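Local coordinates for protein endosialidase (Enterobacteria phage phi92, PDB 4HIZ) that cleaves internal linkages of polysialic acid as a trimeric phage endosialidase, probably attacking both alpha-2,8 and alpha-2,9 bonds of the host capsule, at residues Gln87-Val92 against Tyr146-Met151; Val216-Ser221 against Gly228-Ala233. All coordinates share one frame; numbering follows the deposited sequence.

Both contacts belong to the catalytic beta-propeller region, yet their centres lie about 30 Å apart and their nearest atoms about 18 Å. Contact 1 is buried, about 9 Å from the chain's centre in space, and joins segments of two different sheets, the one holding strand 91-93 and the one holding strand 144-154. Contact 2 is a local hairpin of strands 215-219 and 230-237 in a peripheral sheet, partly buried and next to a second subunit. Their chemistry follows their place: a lysine ammonium gathering backbone carbonyls among methionines in contact 1, a short antiparallel ladder that turns at Asn229, with a hydrogen bond between two asparagine side chains and a Met-aromatic contact, in contact 2. Each has a glycan site at one end, around Tyr146 and around Ser219 and Asn220.

Contact 1 (Gln87-Val92 against Tyr146-Met151). With NA (sodium ion), chain B; FRU (beta-D-fructofuranose), chain G; EDO (1,2-ethanediol), chain L; EDO (1,2-ethanediol), chain P.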
ATOM      1  N   GLN A  87       9.305 -23.571   7.265  1.00  9.46           N
ATOM      2  CA  GLN A  87       9.699 -25.000   7.452  1.00  9.77           C
ATOM      3  C   GLN A  87       8.467 -25.878   7.664  1.00 10.73           C
ATOM      4  O   GLN A  87       7.558 -25.496   8.407  1.00 10.72           O
ATOM      5  CB  GLN A  87      10.665 -25.175   8.651  1.00 10.87           C
ATOM      6  CG  GLN A  87      10.057 -24.741   9.951  1.00 12.10           C
ATOM      7  CD  GLN A  87      10.991 -24.951  11.169  1.00 12.20           C
ATOM      8  OE1 GLN A  87      10.899 -24.218  12.152  1.00 12.52           O
ATOM      9  NE2 GLN A  87      11.861 -25.970  11.111  1.00 13.87           N
ATOM     10  N   ASP A  88       8.381 -27.021   6.968  1.00 11.93           N
ATOM     11  CA  ASP A  88       9.002 -27.263   5.668  1.00 12.67           C
ATOM     12  C   ASP A  88       7.812 -27.541   4.742  1.00 12.68           C
ATOM     13  O   ASP A  88       7.412 -28.708   4.571  1.00 12.26           O
ATOM     14  CB  ASP A  88       9.967 -28.462   5.704  1.00 13.69           C
ATOM     15  CG  ASP A  88      10.608 -28.738   4.348  1.00 14.69           C
ATOM     16  OD1 ASP A  88      10.579 -27.826   3.469  1.00 15.82           O
ATOM     17  OD2 ASP A  88      11.138 -29.867   4.141  1.00 15.32           O
ATOM     18  N   LYS A  89       7.237 -26.477   4.184  1.00 11.61           N
ATOM     19  CA  LYS A  89       5.903 -26.505   3.586  1.00 11.18           C
ATOM     20  C   LYS A  89       5.837 -25.993   2.169  1.00 10.57           C
ATOM     21  O   LYS A  89       4.756 -26.037   1.563  1.00 10.87           O
ATOM     22  CB  LYS A  89       4.941 -25.601   4.414  1.00 11.37           C
ATOM     23  CG  LYS A  89       4.733 -26.112   5.863  1.00  9.61           C
ATOM     24  CD  LYS A  89       3.710 -25.249   6.605  1.00  9.94           C
ATOM     25  CE  LYS A  89       4.334 -23.848   7.002  1.00 10.30           C
ATOM     26  NZ  LYS A  89       5.310 -23.999   8.210  1.00 11.30           N
ATOM     27  N   THR A  90       6.933 -25.456   1.635  1.00 10.07           N
ATOM     28  CA  THR A  90       6.815 -24.859   0.287  1.00 10.29           C
ATOM     29  C   THR A  90       6.525 -25.872  -0.818  1.00 11.04           C
ATOM     30  O   THR A  90       6.876 -27.049  -0.700  1.00 12.48           O
ATOM     31  CB  THR A  90       8.060 -24.028  -0.109  1.00 11.33           C
ATOM     32  OG1 THR A  90       9.202 -24.877  -0.241  1.00 11.90           O
ATOM     33  CG2 THR A  90       8.311 -22.891   0.896  1.00 11.62           C
ATOM     34  N   PHE A  91       5.892 -25.409  -1.895  1.00 10.51           N
ATOM     35  CA  PHE A  91       5.642 -26.266  -3.046  1.00  9.90           C
ATOM     36  C   PHE A  91       5.295 -25.411  -4.250  1.00  9.88           C
ATOM     37  O   PHE A  91       4.994 -24.215  -4.116  1.00 10.73           O
ATOM     38  CB  PHE A  91       4.518 -27.302  -2.708  1.00 10.34           C
ATOM     39  CG  PHE A  91       3.173 -26.679  -2.422  1.00 10.60           C
ATOM     40  CD1 PHE A  91       2.278 -26.372  -3.467  1.00 11.35           C
ATOM     41  CD2 PHE A  91       2.801 -26.358  -1.121  1.00 11.60           C
ATOM     42  CE1 PHE A  91       1.037 -25.786  -3.178  1.00 12.43           C
ATOM     43  CE2 PHE A  91       1.551 -25.777  -0.822  1.00 12.22           C
ATOM     44  CZ  PHE A  91       0.660 -25.479  -1.859  1.00 12.49           C
ATOM     45  N   VAL A  92       5.409 -26.014  -5.428  1.00 10.08           N
ATOM     46  CA  VAL A  92       5.036 -25.374  -6.694  1.00 10.45           C
ATOM     47  C   VAL A  92       3.923 -26.216  -7.316  1.00 11.20           C
ATOM     48  O   VAL A  92       4.016 -27.469  -7.383  1.00 12.91           O
ATOM     49  CB  VAL A  92       6.256 -25.274  -7.624  1.00 11.03           C
ATOM     50  CG1 VAL A  92       5.880 -24.613  -8.974  1.00 12.27           C
ATOM     51  CG2 VAL A  92       7.408 -24.478  -6.917  1.00 10.95           C
ATOM     52  N   TYR A 146      -4.005 -23.402  16.270  1.00 11.91           N
ATOM     53  CA  TYR A 146      -3.414 -24.226  15.228  1.00 12.56           C
ATOM     54  C   TYR A 146      -1.922 -23.938  14.977  1.00 12.31           C
ATOM     55  O   TYR A 146      -1.399 -22.916  15.447  1.00 12.70           O
ATOM     56  CB  TYR A 146      -4.206 -24.037  13.961  1.00 12.77           C
ATOM     57  CG  TYR A 146      -5.620 -24.557  13.992  1.00 13.09           C
ATOM     58  CD1 TYR A 146      -5.892 -25.914  14.282  1.00 12.39           C
ATOM     59  CD2 TYR A 146      -6.686 -23.712  13.688  1.00 12.75           C
ATOM     60  CE1 TYR A 146      -7.195 -26.402  14.253  1.00 12.74           C
ATOM     61  CE2 TYR A 146      -8.007 -24.189  13.656  1.00 13.43           C
ATOM     62  CZ  TYR A 146      -8.249 -25.533  13.923  1.00 13.37           C
ATOM     63  OH  TYR A 146      -9.549 -26.001  13.883  1.00 14.68           O
ATOM     64  N   HIS A 147      -1.260 -24.831  14.234  1.00 12.01           N
ATOM     65  CA  HIS A 147       0.173 -24.744  13.957  1.00 11.71           C
ATOM     66  C   HIS A 147       0.444 -25.749  12.827  1.00 12.28           C
ATOM     67  O   HIS A 147      -0.236 -26.761  12.706  1.00 12.88           O
ATOM     68  CB  HIS A 147       0.909 -25.176  15.248  1.00 12.42           C
ATOM     69  CG  HIS A 147       2.401 -25.142  15.176  1.00 13.54           C
ATOM     70  ND1 HIS A 147       3.167 -26.230  14.797  1.00 14.69           N
ATOM     71  CD2 HIS A 147       3.276 -24.171  15.537  1.00 14.24           C
ATOM     72  CE1 HIS A 147       4.448 -25.912  14.890  1.00 15.22           C
ATOM     73  NE2 HIS A 147       4.540 -24.668  15.337  1.00 15.25           N
ATOM     74  N   CYS A 148       1.421 -25.468  11.972  1.00 11.97           N
ATOM     75  CA  CYS A 148       1.717 -26.402  10.901  1.00 11.35           C
ATOM     76  C   CYS A 148       3.136 -26.255  10.423  1.00 10.96           C
ATOM     77  O   CYS A 148       3.584 -25.117  10.146  1.00 11.39           O
ATOM     78  CB  CYS A 148       0.751 -26.146   9.719  1.00 11.91           C
ATOM     79  SG  CYS A 148       1.005 -27.246   8.269  1.00 12.56           S
ATOM     80  N   MET A 149       3.839 -27.376  10.298  1.00 10.33           N
ATOM     81  CA  MET A 149       5.135 -27.429   9.625  1.00 10.73           C
ATOM     82  C   MET A 149       5.204 -28.514   8.541  1.00 11.13           C
ATOM     83  O   MET A 149       6.286 -28.782   7.999  1.00 11.36           O
ATOM     84  CB  MET A 149       6.281 -27.597  10.636  1.00 11.46           C
ATOM     85  CG  MET A 149       6.474 -26.338  11.520  1.00 12.03           C
ATOM     86  SD  MET A 149       7.802 -26.639  12.682  1.00 15.10           S
ATOM     87  CE  MET A 149       7.927 -24.983  13.389  1.00 16.35           C
ATOM     88  N   SER A 150       4.070 -29.142   8.213  1.00 11.35           N
ATOM     89  CA  SER A 150       4.073 -30.171   7.169  1.00 11.58           C
ATOM     90  C   SER A 150       2.897 -29.886   6.250  1.00 11.48           C
ATOM     91  O   SER A 150       1.738 -29.915   6.704  1.00 12.63           O
ATOM     92  CB  SER A 150       3.889 -31.569   7.811  1.00 12.30           C
ATOM     93  OG  SER A 150       3.888 -32.547   6.776  1.00 13.60           O
ATOM     94  N   MET A 151       3.187 -29.615   4.970  1.00 10.25           N
ATOM     95  CA  MET A 151       2.151 -29.350   3.975  1.00 11.28           C
ATOM     96  C   MET A 151       2.719 -29.625   2.589  1.00 11.13           C
ATOM     97  O   MET A 151       3.925 -29.437   2.348  1.00 11.02           O
ATOM     98  CB  MET A 151       1.784 -27.843   4.032  1.00 12.25           C
ATOM     99  CG  MET A 151       0.625 -27.439   3.085  1.00 12.74           C
ATOM    100  SD  MET A 151       0.229 -25.658   3.228  1.00 14.08           S
ATOM    101  CE  MET A 151      -0.577 -25.610   4.838  1.00 16.65           C
TER
HETATM  102 NA    NA B 826       9.233 -28.283  -1.125  1.00 44.46          NA
HETATM  103  C1  FRU G   2     -12.965 -29.230  17.351  1.00 26.37           C
HETATM  104  C2  FRU G   2     -12.457 -29.325  15.983  1.00 25.72           C
HETATM  105  C3  FRU G   2     -11.063 -29.368  15.635  1.00 23.48           C
HETATM  106  C4  FRU G   2     -11.065 -29.249  14.161  1.00 22.89           C
HETATM  107  C5  FRU G   2     -12.281 -28.401  13.930  1.00 25.79           C
HETATM  108  C6  FRU G   2     -12.844 -28.416  12.517  1.00 29.53           C
HETATM  109  O1  FRU G   2     -12.839 -27.838  17.568  1.00 27.89           O
HETATM  110  O2  FRU G   2     -12.663 -30.793  15.823  1.00 27.09           O
HETATM  111  O3  FRU G   2     -10.256 -30.431  16.199  1.00 22.18           O
HETATM  112  O4  FRU G   2      -9.833 -28.604  13.706  1.00 20.71           O
HETATM  113  O5  FRU G   2     -13.275 -28.857  14.878  1.00 26.28           O
HETATM  114  O6  FRU G   2     -13.440 -29.650  12.267  1.00 33.78           O
HETATM  115  C1  EDO L 806       7.493 -28.678  -6.457  1.00 29.27           C
HETATM  116  O1  EDO L 806       6.773 -28.603  -5.230  1.00 21.85           O
HETATM  117  C2  EDO L 806       8.949 -29.116  -6.280  1.00 31.02           C
HETATM  118  O2  EDO L 806       9.578 -28.289  -5.321  1.00 26.18           O
HETATM  119  C1  EDO P 810       6.679 -22.224  15.844  1.00 32.42           C
HETATM  120  O1  EDO P 810       6.776 -23.507  16.467  1.00 28.30           O
HETATM  121  C2  EDO P 810       6.198 -21.241  16.892  1.00 39.15           C
HETATM  122  O2  EDO P 810       7.035 -21.464  18.035  1.00 44.33           O
HETATM  123  O   HOH W   1       5.999 -29.320   0.614  1.00 18.20           O
HETATM  124  O   HOH W   2       8.492 -30.579  -2.637  1.00 47.01           O
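Inside the beta-propeller, the loop leading into strand 91-93 meets the corner at Met149 in strand 144-154, where Lys89 and Asp88 make the crossing bonds. Bends at chi3 (-74°) and chi4 (-75°) turn CE and NZ of Lys89 toward two carbonyls: NZ reaches Cys148 O at 2.8 Å and Gln87 O at 2.7 Å, standing above the plane of the latter; Trp85 O is a third partner. Backbone oxygens thus grip this buried ammonium. Lys89 CD lies 3.8 Å from Cys148 SG and Lys89 CG 3.6 Å from Met149 C. The peptide bond between Gln87 and Asp88 is cis, and the Asp88 N-H donates to Met149 O (N to O 2.9 Å). Gln87 and Met149 run side by side, with Met149 CE 3.3 Å from Gln87 OE1, while Gln87 NE2 bonds to Glu349. Met151 SD comes to the edge of the Phe91 ring, 4.3 Å from CE2. A water lies within hydrogen-bonding distance of both Thr90 O and Met151 O, and Thr90 O also binds the sodium ion. Strand 473-480 packs against Gln87 and Thr90, Pro100 of strand 96-104 touches Lys89, Phe91 and Met151, and Asp88 OD2 bonds to Ser294 and forms a salt bridge with Lys353.

Contact 2 (Val216-Ser221 against Gly228-Ala233); sequences VNFSNS and GNMTVA. With SIA (N-acetyl-alpha-neuraminic acid), chain D.
Val216 pairs with Met230 and Phe218 with Gly228 through two reciprocal sets of backbone hydrogen bonds; Asn217 and Asn229 form the non-hydrogen-bonded pair between them. Close CA-H...O contacts supplement this ladder, Asn217 CA lying 3.3 Å from Gly228 O. The side-chain hydrogen bond runs from Asn217 ND2 to Asn229 OD1 (2.8 Å), with the two amide planes 77° apart. Asn217 OD1 accepts a bond from Gly500 N of a second subunit. The apolar contacts lie on the face of Val216, Phe218 and Met230. Met230 SD stands 4.6 Å from the centroid of the Phe218 ring, oblique to it, in a Met-aromatic contact made at CD2 and CE2; the methionine and phenylalanine side chains cross at about a right angle. Val216 CG1 meets Val232 CG2 at 4.0 Å, also at about a right angle. Polar contacts to the sugar come from the end of strand 215-219: Ser219 OG, oriented by its bond to Asn220 OD1 (2.7 Å), accepts the N-H of sialic acid N5 (2.9 Å), while Asn220 N donates to the carboxylate oxygen O1B at 2.8 Å. With Ser227 also bonded to the sugar, the arrangement is an antiparallel beta-hairpin whose loop end forms a sialic acid-binding site.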
ATOM      1  N   VAL A 216     -17.031 -27.934  -7.550  1.00 12.72           N
ATOM      2  CA  VAL A 216     -16.440 -27.882  -8.896  1.00 12.91           C
ATOM      3  C   VAL A 216     -17.234 -26.939  -9.783  1.00 11.97           C
ATOM      4  O   VAL A 216     -18.272 -26.429  -9.366  1.00 12.38           O
ATOM      5  CB  VAL A 216     -16.368 -29.295  -9.541  1.00 13.19           C
ATOM      6  CG1 VAL A 216     -15.563 -30.246  -8.644  1.00 13.37           C
ATOM      7  CG2 VAL A 216     -17.779 -29.836  -9.795  1.00 13.98           C
ATOM      8  N   ASN A 217     -16.738 -26.685 -10.994  1.00 10.45           N
ATOM      9  CA  ASN A 217     -17.445 -25.792 -11.900  1.00 10.66           C
ATOM     10  C   ASN A 217     -17.228 -26.268 -13.324  1.00 11.36           C
ATOM     11  O   ASN A 217     -16.113 -26.675 -13.686  1.00 11.98           O
ATOM     12  CB  ASN A 217     -16.887 -24.367 -11.726  1.00 11.70           C
ATOM     13  CG  ASN A 217     -17.458 -23.388 -12.721  1.00 13.48           C
ATOM     14  OD1 ASN A 217     -16.860 -23.145 -13.763  1.00 13.63           O
ATOM     15  ND2 ASN A 217     -18.593 -22.774 -12.381  1.00 14.50           N
ATOM     16  N   PHE A 218     -18.295 -26.230 -14.121  1.00 12.45           N
ATOM     17  CA  PHE A 218     -18.254 -26.649 -15.512  1.00 12.70           C
ATOM     18  C   PHE A 218     -18.623 -25.532 -16.463  1.00 12.66           C
ATOM     19  O   PHE A 218     -19.484 -24.702 -16.148  1.00 13.23           O
ATOM     20  CB  PHE A 218     -19.328 -27.732 -15.722  1.00 12.82           C
ATOM     21  CG  PHE A 218     -19.051 -29.010 -15.005  1.00 13.84           C
ATOM     22  CD1 PHE A 218     -18.345 -30.030 -15.643  1.00 15.36           C
ATOM     23  CD2 PHE A 218     -19.566 -29.238 -13.732  1.00 13.99           C
ATOM     24  CE1 PHE A 218     -18.087 -31.258 -15.004  1.00 14.87           C
ATOM     25  CE2 PHE A 218     -19.334 -30.478 -13.063  1.00 13.93           C
ATOM     26  CZ  PHE A 218     -18.587 -31.492 -13.700  1.00 14.08           C
ATOM     27  N   SER A 219     -18.014 -25.524 -17.648  1.00 12.25           N
ATOM     28  CA  SER A 219     -18.450 -24.582 -18.686  1.00 13.55           C
ATOM     29  C   SER A 219     -18.366 -25.257 -20.048  1.00 14.28           C
ATOM     30  O   SER A 219     -17.431 -26.053 -20.303  1.00 14.58           O
ATOM     31  CB  SER A 219     -17.574 -23.308 -18.676  1.00 14.59           C
ATOM     32  OG  SER A 219     -18.155 -22.331 -19.519  1.00 17.33           O
ATOM     33  N   ASN A 220     -19.348 -24.977 -20.903  1.00 14.86           N
ATOM     34  CA  ASN A 220     -19.336 -25.503 -22.271  1.00 15.58           C
ATOM     35  C   ASN A 220     -19.299 -27.039 -22.347  1.00 15.53           C
ATOM     36  O   ASN A 220     -18.719 -27.603 -23.280  1.00 15.90           O
ATOM     37  CB  ASN A 220     -18.186 -24.893 -23.076  1.00 18.26           C
ATOM     38  CG  ASN A 220     -18.169 -23.348 -22.992  1.00 23.62           C
ATOM     39  OD1 ASN A 220     -17.569 -22.759 -22.076  1.00 25.72           O
ATOM     40  ND2 ASN A 220     -18.845 -22.690 -23.954  1.00 26.04           N
ATOM     41  N   SER A 221     -19.944 -27.714 -21.390  1.00 14.67           N
ATOM     42  CA  SER A 221     -19.856 -29.165 -21.347  1.00 14.91           C
ATOM     43  C   SER A 221     -20.471 -29.888 -22.544  1.00 16.14           C
ATOM     44  O   SER A 221     -20.099 -31.012 -22.813  1.00 17.61           O
ATOM     45  CB  SER A 221     -20.531 -29.699 -20.070  1.00 16.10           C
ATOM     46  OG  SER A 221     -21.952 -29.535 -20.175  1.00 16.57           O
ATOM     47  N   GLY A 228     -21.985 -24.812 -14.730  1.00 14.58           N
ATOM     48  CA  GLY A 228     -21.877 -23.950 -13.581  1.00 14.88           C
ATOM     49  C   GLY A 228     -21.325 -24.656 -12.366  1.00 14.23           C
ATOM     50  O   GLY A 228     -20.644 -25.680 -12.469  1.00 14.23           O
ATOM     51  N   ASN A 229     -21.633 -24.107 -11.200  1.00 13.56           N
ATOM     52  CA  ASN A 229     -21.145 -24.639  -9.939  1.00 13.22           C
ATOM     53  C   ASN A 229     -21.913 -25.891  -9.561  1.00 14.43           C
ATOM     54  O   ASN A 229     -23.155 -25.880  -9.533  1.00 16.25           O
ATOM     55  CB  ASN A 229     -21.344 -23.592  -8.840  1.00 12.87           C
ATOM     56  CG  ASN A 229     -20.313 -22.498  -8.882  1.00 14.15           C
ATOM     57  OD1 ASN A 229     -19.361 -22.549  -9.647  1.00 14.63           O
ATOM     58  ND2 ASN A 229     -20.499 -21.495  -8.042  1.00 16.15           N
ATOM     59  N   MET A 230     -21.188 -26.964  -9.274  1.00 14.62           N
ATOM     60  CA  MET A 230     -21.815 -28.233  -8.861  1.00 14.50           C
ATOM     61  C   MET A 230     -20.987 -28.850  -7.747  1.00 15.15           C
ATOM     62  O   MET A 230     -19.931 -28.314  -7.386  1.00 15.09           O
ATOM     63  CB  MET A 230     -21.916 -29.198 -10.058  1.00 14.73           C
ATOM     64  CG  MET A 230     -22.715 -28.566 -11.245  1.00 15.70           C
ATOM     65  SD  MET A 230     -23.045 -29.764 -12.543  1.00 16.93           S
ATOM     66  CE  MET A 230     -24.519 -30.618 -11.922  1.00 16.46           C
ATOM     67  N   THR A 231     -21.464 -29.970  -7.197  1.00 15.35           N
ATOM     68  CA  THR A 231     -20.798 -30.653  -6.082  1.00 16.31           C
ATOM     69  C   THR A 231     -20.589 -32.106  -6.479  1.00 14.84           C
ATOM     70  O   THR A 231     -21.420 -32.679  -7.177  1.00 15.37           O
ATOM     71  CB  THR A 231     -21.681 -30.568  -4.806  1.00 20.56           C
ATOM     72  OG1 THR A 231     -21.795 -29.175  -4.418  1.00 22.58           O
ATOM     73  CG2 THR A 231     -21.050 -31.301  -3.692  1.00 24.08           C
ATOM     74  N   VAL A 232     -19.482 -32.704  -6.055  1.00 13.96           N
ATOM     75  CA  VAL A 232     -19.237 -34.105  -6.348  1.00 14.34           C
ATOM     76  C   VAL A 232     -20.196 -34.973  -5.539  1.00 14.56           C
ATOM     77  O   VAL A 232     -20.235 -34.911  -4.307  1.00 15.00           O
ATOM     78  CB  VAL A 232     -17.777 -34.485  -6.050  1.00 14.16           C
ATOM     79  CG1 VAL A 232     -17.568 -36.020  -6.149  1.00 15.24           C
ATOM     80  CG2 VAL A 232     -16.816 -33.670  -6.974  1.00 12.95           C
ATOM     81  N   ALA A 233     -20.954 -35.807  -6.244  1.00 14.99           N
ATOM     82  CA  ALA A 233     -21.951 -36.705  -5.624  1.00 17.80           C
ATOM     83  C   ALA A 233     -21.396 -38.084  -5.272  1.00 19.15           C
ATOM     84  O   ALA A 233     -21.770 -38.691  -4.239  1.00 19.01           O
ATOM     85  CB  ALA A 233     -23.141 -36.851  -6.545  1.00 18.26           C
TER
HETATM   86  C1  SIA D   2     -22.066 -23.252 -19.208  1.00 28.27           C
HETATM   87  C2  SIA D   2     -22.574 -21.955 -18.579  1.00 36.99           C
HETATM   88  C3  SIA D   2     -22.030 -21.757 -17.149  1.00 29.31           C
HETATM   89  C4  SIA D   2     -20.567 -21.327 -17.127  1.00 25.76           C
HETATM   90  C5  SIA D   2     -20.310 -20.161 -18.091  1.00 25.45           C
HETATM   91  C6  SIA D   2     -20.865 -20.473 -19.486  1.00 27.60           C
HETATM   92  C7  SIA D   2     -20.792 -19.249 -20.402  1.00 30.81           C
HETATM   93  C8  SIA D   2     -21.225 -19.532 -21.848  1.00 38.11           C
HETATM   94  C9  SIA D   2     -20.829 -20.911 -22.343  1.00 36.61           C
HETATM   95  C10 SIA D   2     -18.288 -18.785 -17.744  1.00 24.99           C
HETATM   96  C11 SIA D   2     -16.787 -18.755 -17.831  1.00 22.79           C
HETATM   97  N5  SIA D   2     -18.863 -19.932 -18.125  1.00 25.23           N
HETATM   98  O1A SIA D   2     -22.163 -24.286 -18.518  1.00 26.50           O
HETATM   99  O1B SIA D   2     -21.578 -23.287 -20.364  1.00 24.75           O
HETATM  100  O4  SIA D   2     -20.205 -20.928 -15.783  1.00 25.42           O
HETATM  101  O6  SIA D   2     -22.245 -20.850 -19.430  1.00 30.47           O
HETATM  102  O7  SIA D   2     -21.707 -18.285 -19.859  1.00 29.94           O
HETATM  103  O8  SIA D   2     -22.646 -19.427 -21.917  1.00 46.49           O
HETATM  104  O9  SIA D   2     -21.977 -21.780 -22.451  1.00 38.08           O
HETATM  105  O10 SIA D   2     -18.944 -17.815 -17.358  1.00 25.83           O